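Local coordinates for protein beta-methylmalyl-CoA dehydratase (Chloroflexus aurantiacus, PDB 4E3E) that catalyses the reversible dehydration of beta-methylmalyl-CoA to mesaconyl-CoA in a glyoxylate assimilation cycle, at residues F243-I254 / H279-I289. Sequence-based numbering, arbitrary orientation.
Sequences FGRRIVYGGHII and HTNPSFAGDTI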
ATOM      1  N   PHE A 243       1.549 -10.030 -26.733  1.00 72.79           N
ATOM      2  CA  PHE A 243       0.519  -9.233 -26.082  1.00 52.19           C
ATOM      3  C   PHE A 243       0.953  -7.780 -25.999  1.00 47.47           C
ATOM      4  O   PHE A 243       0.117  -6.870 -25.959  1.00 55.22           O
ATOM      5  CB  PHE A 243       0.229  -9.749 -24.667  1.00 47.77           C
ATOM      6  CG  PHE A 243      -0.166 -11.205 -24.599  1.00 57.99           C
ATOM      7  CD1 PHE A 243      -1.170 -11.717 -25.415  1.00 60.62           C
ATOM      8  CD2 PHE A 243       0.445 -12.056 -23.679  1.00 60.00           C
ATOM      9  CE1 PHE A 243      -1.537 -13.055 -25.337  1.00 54.49           C
ATOM     10  CE2 PHE A 243       0.081 -13.394 -23.588  1.00 59.95           C
ATOM     11  CZ  PHE A 243      -0.911 -13.894 -24.421  1.00 59.20           C
ATOM     12  N   GLY A 244       2.266  -7.572 -25.947  1.00 52.47           N
ATOM     13  CA  GLY A 244       2.842  -6.237 -25.942  1.00 43.80           C
ATOM     14  C   GLY A 244       2.605  -5.480 -24.654  1.00 43.36           C
ATOM     15  O   GLY A 244       2.637  -4.240 -24.660  1.00 43.03           O
ATOM     16  N   ARG A 245       2.365  -6.215 -23.555  1.00 33.71           N
ATOM     17  CA  ARG A 245       2.096  -5.597 -22.279  1.00 33.95           C
ATOM     18  C   ARG A 245       2.310  -6.631 -21.193  1.00 27.64           C
ATOM     19  O   ARG A 245       2.281  -7.835 -21.454  1.00 28.75           O
ATOM     20  CB  ARG A 245       0.675  -5.008 -22.228  1.00 40.39           C
ATOM     21  CG  ARG A 245      -0.424  -5.965 -22.638  1.00 44.31           C
ATOM     22  CD  ARG A 245      -1.417  -5.328 -23.601  1.00 55.21           C
ATOM     23  NE  ARG A 245      -2.338  -6.348 -24.102  1.00 56.32           N
ATOM     24  CZ  ARG A 245      -3.658  -6.334 -23.935  1.00 47.07           C
ATOM     25  NH1 ARG A 245      -4.252  -5.319 -23.311  1.00 46.59           N
ATOM     26  NH2 ARG A 245      -4.393  -7.333 -24.416  1.00 47.05           N
ATOM     27  N   ARG A 246       2.550  -6.158 -19.981  1.00 25.22           N
ATOM     28  CA  ARG A 246       2.724  -7.041 -18.823  1.00 28.85           C
ATOM     29  C   ARG A 246       1.457  -7.846 -18.572  1.00 32.44           C
ATOM     30  O   ARG A 246       0.355  -7.377 -18.866  1.00 30.12           O
ATOM     31  CB  ARG A 246       3.087  -6.215 -17.592  1.00 27.19           C
ATOM     32  CG  ARG A 246       4.476  -5.585 -17.664  1.00 30.57           C
ATOM     33  CD  ARG A 246       4.612  -4.416 -16.692  1.00 33.21           C
ATOM     34  NE  ARG A 246       4.019  -3.193 -17.245  1.00 30.80           N
ATOM     35  CZ  ARG A 246       3.990  -2.003 -16.640  1.00 25.72           C
ATOM     36  NH1 ARG A 246       3.425  -0.975 -17.269  1.00 23.95           N
ATOM     37  NH2 ARG A 246       4.513  -1.829 -15.419  1.00 25.81           N
ATOM     38  N   ILE A 247       1.625  -9.053 -18.037  1.00 31.27           N
ATOM     39  CA  ILE A 247       0.528  -9.973 -17.786  1.00 27.54           C
ATOM     40  C   ILE A 247       0.248  -9.980 -16.299  1.00 26.33           C
ATOM     41  O   ILE A 247       1.178 -10.047 -15.477  1.00 26.40           O
ATOM     42  CB  ILE A 247       0.850 -11.408 -18.275  1.00 25.57           C
ATOM     43  CG1 ILE A 247       1.136 -11.377 -19.787  1.00 35.36           C
ATOM     44  CG2 ILE A 247      -0.329 -12.334 -18.012  1.00 27.35           C
ATOM     45  CD1 ILE A 247       1.783 -12.639 -20.324  1.00 45.13           C
ATOM     46  N   VAL A 248      -1.033  -9.872 -15.957  1.00 26.91           N
ATOM     47  CA  VAL A 248      -1.452  -9.869 -14.559  1.00 28.42           C
ATOM     48  C   VAL A 248      -1.338 -11.272 -13.985  1.00 26.85           C
ATOM     49  O   VAL A 248      -1.806 -12.244 -14.588  1.00 27.15           O
ATOM     50  CB  VAL A 248      -2.899  -9.330 -14.388  1.00 27.40           C
ATOM     51  CG1 VAL A 248      -3.372  -9.469 -12.929  1.00 22.39           C
ATOM     52  CG2 VAL A 248      -2.979  -7.884 -14.847  1.00 24.92           C
ATOM     53  N   TYR A 249      -0.704 -11.369 -12.822  1.00 24.75           N
ATOM     54  CA  TYR A 249      -0.668 -12.594 -12.062  1.00 20.42           C
ATOM     55  C   TYR A 249      -2.072 -13.203 -11.981  1.00 26.00           C
ATOM     56  O   TYR A 249      -3.024 -12.565 -11.480  1.00 26.75           O
ATOM     57  CB  TYR A 249      -0.147 -12.278 -10.637  1.00 23.01           C
ATOM     58  CG  TYR A 249      -0.271 -13.391  -9.633  1.00 23.38           C
ATOM     59  CD1 TYR A 249       0.093 -14.713  -9.958  1.00 26.61           C
ATOM     60  CD2 TYR A 249      -0.708 -13.130  -8.310  1.00 20.57           C
ATOM     61  CE1 TYR A 249      -0.013 -15.740  -9.009  1.00 25.80           C
ATOM     62  CE2 TYR A 249      -0.808 -14.149  -7.384  1.00 23.22           C
ATOM     63  CZ  TYR A 249      -0.469 -15.452  -7.735  1.00 26.62           C
ATOM     64  OH  TYR A 249      -0.577 -16.469  -6.786  1.00 24.92           O
ATOM     65  N   GLY A 250      -2.199 -14.443 -12.451  1.00 28.11           N
ATOM     66  CA  GLY A 250      -3.478 -15.163 -12.408  1.00 30.47           C
ATOM     67  C   GLY A 250      -4.144 -15.164 -11.030  1.00 26.81           C
ATOM     68  O   GLY A 250      -5.366 -15.033 -10.918  1.00 23.81           O
ATOM     69  N   GLY A 251      -3.349 -15.302  -9.973  1.00 26.20           N
ATOM     70  CA  GLY A 251      -3.890 -15.296  -8.613  1.00 26.38           C
ATOM     71  C   GLY A 251      -4.496 -13.953  -8.206  1.00 27.25           C
ATOM     72  O   GLY A 251      -5.357 -13.901  -7.325  1.00 26.32           O
ATOM     73  N   HIS A 252      -4.047 -12.866  -8.835  1.00 25.64           N
ATOM     74  CA  HIS A 252      -4.671 -11.548  -8.638  1.00 27.23           C
ATOM     75  C   HIS A 252      -6.113 -11.606  -9.087  1.00 26.37           C
ATOM     76  O   HIS A 252      -7.002 -11.060  -8.425  1.00 24.56           O
ATOM     77  CB  HIS A 252      -3.898 -10.473  -9.400  1.00 27.05           C
ATOM     78  CG  HIS A 252      -4.304  -9.040  -9.066  1.00 24.60           C
ATOM     79  ND1 HIS A 252      -3.969  -8.446  -7.912  1.00 22.34           N
ATOM     80  CD2 HIS A 252      -4.965  -8.065  -9.835  1.00 23.68           C
ATOM     81  CE1 HIS A 252      -4.436  -7.179  -7.893  1.00 21.28           C
ATOM     82  NE2 HIS A 252      -5.029  -6.938  -9.089  1.00 24.16           N
ATOM     83  N   ILE A 253      -6.367 -12.296 -10.195  1.00 25.76           N
ATOM     84  CA  ILE A 253      -7.742 -12.475 -10.688  1.00 25.27           C
ATOM     85  C   ILE A 253      -8.585 -13.317  -9.740  1.00 24.92           C
ATOM     86  O   ILE A 253      -9.762 -13.015  -9.506  1.00 24.13           O
ATOM     87  CB  ILE A 253      -7.752 -13.060 -12.117  1.00 24.07           C
ATOM     88  CG1 ILE A 253      -6.827 -12.222 -13.010  1.00 27.19           C
ATOM     89  CG2 ILE A 253      -9.168 -13.137 -12.683  1.00 24.68           C
ATOM     90  CD1 ILE A 253      -7.143 -10.733 -13.017  1.00 25.05           C
ATOM     91  N   ILE A 254      -7.982 -14.359  -9.177  1.00 26.17           N
ATOM     92  CA  ILE A 254      -8.671 -15.183  -8.184  1.00 24.81           C
ATOM     93  C   ILE A 254      -9.114 -14.305  -7.007  1.00 26.00           C
ATOM     94  O   ILE A 254     -10.262 -14.389  -6.525  1.00 24.25           O
ATOM     95  CB  ILE A 254      -7.800 -16.366  -7.700  1.00 24.28           C
ATOM     96  CG1 ILE A 254      -7.557 -17.370  -8.839  1.00 24.93           C
ATOM     97  CG2 ILE A 254      -8.456 -17.075  -6.523  1.00 23.55           C
ATOM     98  CD1 ILE A 254      -6.461 -18.389  -8.574  1.00 23.86           C
ATOM     99  N   HIS A 279      -6.579 -20.489 -15.547  1.00 25.75           N
ATOM    100  CA  HIS A 279      -6.448 -19.127 -16.068  1.00 28.89           C
ATOM    101  C   HIS A 279      -6.608 -19.224 -17.545  1.00 29.84           C
ATOM    102  O   HIS A 279      -5.644 -19.432 -18.256  1.00 29.59           O
ATOM    103  CB  HIS A 279      -5.102 -18.525 -15.672  1.00 30.02           C
ATOM    104  CG  HIS A 279      -4.833 -18.624 -14.193  1.00 30.66           C
ATOM    105  ND1 HIS A 279      -5.443 -17.826 -13.293  1.00 31.41           N
ATOM    106  CD2 HIS A 279      -4.052 -19.514 -13.462  1.00 31.21           C
ATOM    107  CE1 HIS A 279      -5.055 -18.170 -12.050  1.00 29.10           C
ATOM    108  NE2 HIS A 279      -4.199 -19.197 -12.152  1.00 29.43           N
ATOM    109  N   THR A 280      -7.850 -19.088 -18.000  1.00 28.81           N
ATOM    110  CA  THR A 280      -8.255 -19.485 -19.347  1.00 29.69           C
ATOM    111  C   THR A 280      -7.786 -18.535 -20.437  1.00 32.08           C
ATOM    112  O   THR A 280      -7.558 -18.951 -21.566  1.00 36.04           O
ATOM    113  CB  THR A 280      -9.789 -19.634 -19.423  1.00 32.62           C
ATOM    114  OG1 THR A 280     -10.395 -18.450 -18.906  1.00 30.67           O
ATOM    115  CG2 THR A 280     -10.257 -20.809 -18.552  1.00 32.38           C
ATOM    116  N   ASN A 281      -7.683 -17.255 -20.106  1.00 29.17           N
ATOM    117  CA  ASN A 281      -7.124 -16.234 -20.988  1.00 31.73           C
ATOM    118  C   ASN A 281      -6.336 -15.261 -20.118  1.00 29.07           C
ATOM    119  O   ASN A 281      -6.624 -15.143 -18.918  1.00 31.83           O
ATOM    120  CB  ASN A 281      -8.231 -15.500 -21.773  1.00 30.73           C
ATOM    121  CG  ASN A 281      -8.848 -16.366 -22.855  1.00 36.10           C
ATOM    122  OD1 ASN A 281      -8.190 -16.714 -23.835  1.00 40.34           O
ATOM    123  ND2 ASN A 281     -10.115 -16.718 -22.685  1.00 37.30           N
ATOM    124  N   PRO A 282      -5.328 -14.583 -20.702  1.00 31.73           N
ATOM    125  CA  PRO A 282      -4.523 -13.630 -19.937  1.00 31.09           C
ATOM    126  C   PRO A 282      -5.334 -12.366 -19.609  1.00 29.53           C
ATOM    127  O   PRO A 282      -6.270 -12.016 -20.323  1.00 32.15           O
ATOM    128  CB  PRO A 282      -3.360 -13.314 -20.895  1.00 32.55           C
ATOM    129  CG  PRO A 282      -3.961 -13.475 -22.252  1.00 32.91           C
ATOM    130  CD  PRO A 282      -4.931 -14.619 -22.128  1.00 31.33           C
ATOM    131  N   SER A 283      -4.968 -11.708 -18.524  1.00 27.82           N
ATOM    132  CA  SER A 283      -5.605 -10.484 -18.063  1.00 25.63           C
ATOM    133  C   SER A 283      -4.538  -9.403 -18.050  1.00 27.50           C
ATOM    134  O   SER A 283      -3.356  -9.700 -17.820  1.00 28.79           O
ATOM    135  CB  SER A 283      -6.094 -10.680 -16.621  1.00 25.64           C
ATOM    136  OG  SER A 283      -7.233 -11.516 -16.578  1.00 27.85           O
ATOM    137  N   PHE A 284      -4.950  -8.154 -18.269  1.00 29.71           N
ATOM    138  CA  PHE A 284      -4.021  -7.044 -18.451  1.00 26.75           C
ATOM    139  C   PHE A 284      -4.545  -5.822 -17.724  1.00 28.07           C
ATOM    140  O   PHE A 284      -5.751  -5.724 -17.495  1.00 27.00           O
ATOM    141  CB  PHE A 284      -3.916  -6.722 -19.938  1.00 29.17           C
ATOM    142  CG  PHE A 284      -3.519  -7.902 -20.780  1.00 33.72           C
ATOM    143  CD1 PHE A 284      -2.195  -8.318 -20.835  1.00 35.36           C
ATOM    144  CD2 PHE A 284      -4.478  -8.606 -21.512  1.00 35.29           C
ATOM    145  CE1 PHE A 284      -1.823  -9.410 -21.610  1.00 39.72           C
ATOM    146  CE2 PHE A 284      -4.118  -9.703 -22.283  1.00 35.22           C
ATOM    147  CZ  PHE A 284      -2.780 -10.101 -22.336  1.00 38.56           C
ATOM    148  N   ALA A 285      -3.645  -4.901 -17.345  1.00 25.39           N
ATOM    149  CA  ALA A 285      -4.056  -3.599 -16.797  1.00 27.98           C
ATOM    150  C   ALA A 285      -4.971  -2.953 -17.805  1.00 26.96           C
ATOM    151  O   ALA A 285      -4.728  -3.083 -19.010  1.00 26.67           O
ATOM    152  CB  ALA A 285      -2.851  -2.714 -16.538  1.00 30.09           C
ATOM    153  N   GLY A 286      -6.043  -2.311 -17.333  1.00 27.53           N
ATOM    154  CA  GLY A 286      -7.045  -1.758 -18.249  1.00 26.34           C
ATOM    155  C   GLY A 286      -8.248  -2.663 -18.498  1.00 27.53           C
ATOM    156  O   GLY A 286      -9.284  -2.217 -19.015  1.00 28.50           O
ATOM    157  N   ASP A 287      -8.111  -3.945 -18.182  1.00 26.22           N
ATOM    158  CA  ASP A 287      -9.243  -4.852 -18.229  1.00 28.45           C
ATOM    159  C   ASP A 287     -10.134  -4.634 -17.024  1.00 29.46           C
ATOM    160  O   ASP A 287      -9.648  -4.459 -15.894  1.00 29.50           O
ATOM    161  CB  ASP A 287      -8.773  -6.307 -18.257  1.00 29.93           C
ATOM    162  CG  ASP A 287      -8.124  -6.697 -19.593  1.00 29.44           C
ATOM    163  OD1 ASP A 287      -8.323  -5.998 -20.610  1.00 34.24           O
ATOM    164  OD2 ASP A 287      -7.412  -7.724 -19.628  1.00 31.72           O
ATOM    165  N   THR A 288     -11.442  -4.672 -17.242  1.00 27.20           N
ATOM    166  CA  THR A 288     -12.387  -4.646 -16.103  1.00 30.65           C
ATOM    167  C   THR A 288     -12.906  -6.049 -15.780  1.00 26.90           C
ATOM    168  O   THR A 288     -13.503  -6.705 -16.632  1.00 27.52           O
ATOM    169  CB  THR A 288     -13.548  -3.678 -16.388  1.00 32.39           C
ATOM    170  OG1 THR A 288     -12.997  -2.398 -16.719  1.00 30.02           O
ATOM    171  CG2 THR A 288     -14.481  -3.535 -15.184  1.00 25.89           C
ATOM    172  N   ILE A 289     -12.692  -6.494 -14.538  1.00 25.48           N
ATOM    173  CA  ILE A 289     -13.014  -7.852 -14.149  1.00 25.90           C
ATOM    174  C   ILE A 289     -14.409  -7.906 -13.516  1.00 27.66           C
ATOM    175  O   ILE A 289     -14.722  -7.114 -12.604  1.00 26.35           O
ATOM    176  CB  ILE A 289     -11.987  -8.418 -13.126  1.00 26.54           C
ATOM    177  CG1 ILE A 289     -10.552  -8.421 -13.707  1.00 25.47           C
ATOM    178  CG2 ILE A 289     -12.392  -9.819 -12.683  1.00 22.21           C
ATOM    179  CD1 ILE A 289     -10.423  -9.015 -15.123  1.00 24.82           C
TER
HETATM  180  O   HOH W   1      -0.908  -4.994 -18.200  1.00 37.90           O
HETATM  181  O   HOH W   2      -3.451 -13.121 -16.568  1.00 41.46           O
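His279 lays its ring against the start of helix 250-265, His279 CE1 lying 3.3 Å from Gly250 C; a CB on Gly250 would strike that ring, so glycine suits the place. The far nitrogen, NE2, hydrogen-bonds to the hydroxyl of Tyr90, and Asn87, a probable substrate-binding residue, lies near. Pro282 brings CG obliquely to the Phe243 ring in an off-centre CH-pi contact, 4.2 Å from its centroid. At Ser283 the backbones join: Val248 N donates a nearly straight 3.0 Å bond (169°) to Ser283 O, and a water links Val248 O to Ser283 N. The small serine side chain lies against Ile253, Ser283 OG 3.6 Å from Ile253 CD1. Phe284 carries the guanidinium of Arg245 flat on one face, Arg245 CZ 3.6 Å from the Phe284 ring centroid with planes 17° apart, while its edge meets the face of Phe243. A leucine at Phe284 would probably cost the arginine its cation-pi partner and leave the Phe243 face without its edge-on neighbour. A second water ties Arg246 O to Ala285 N, and past the type II turn Ile289 CG1 approaches Ile253 CD1 at 4.2 Å. The loop leading into a strand clasps the entry to a central helix, in keeping with the hot-dog fold, where a sheet wraps a helix.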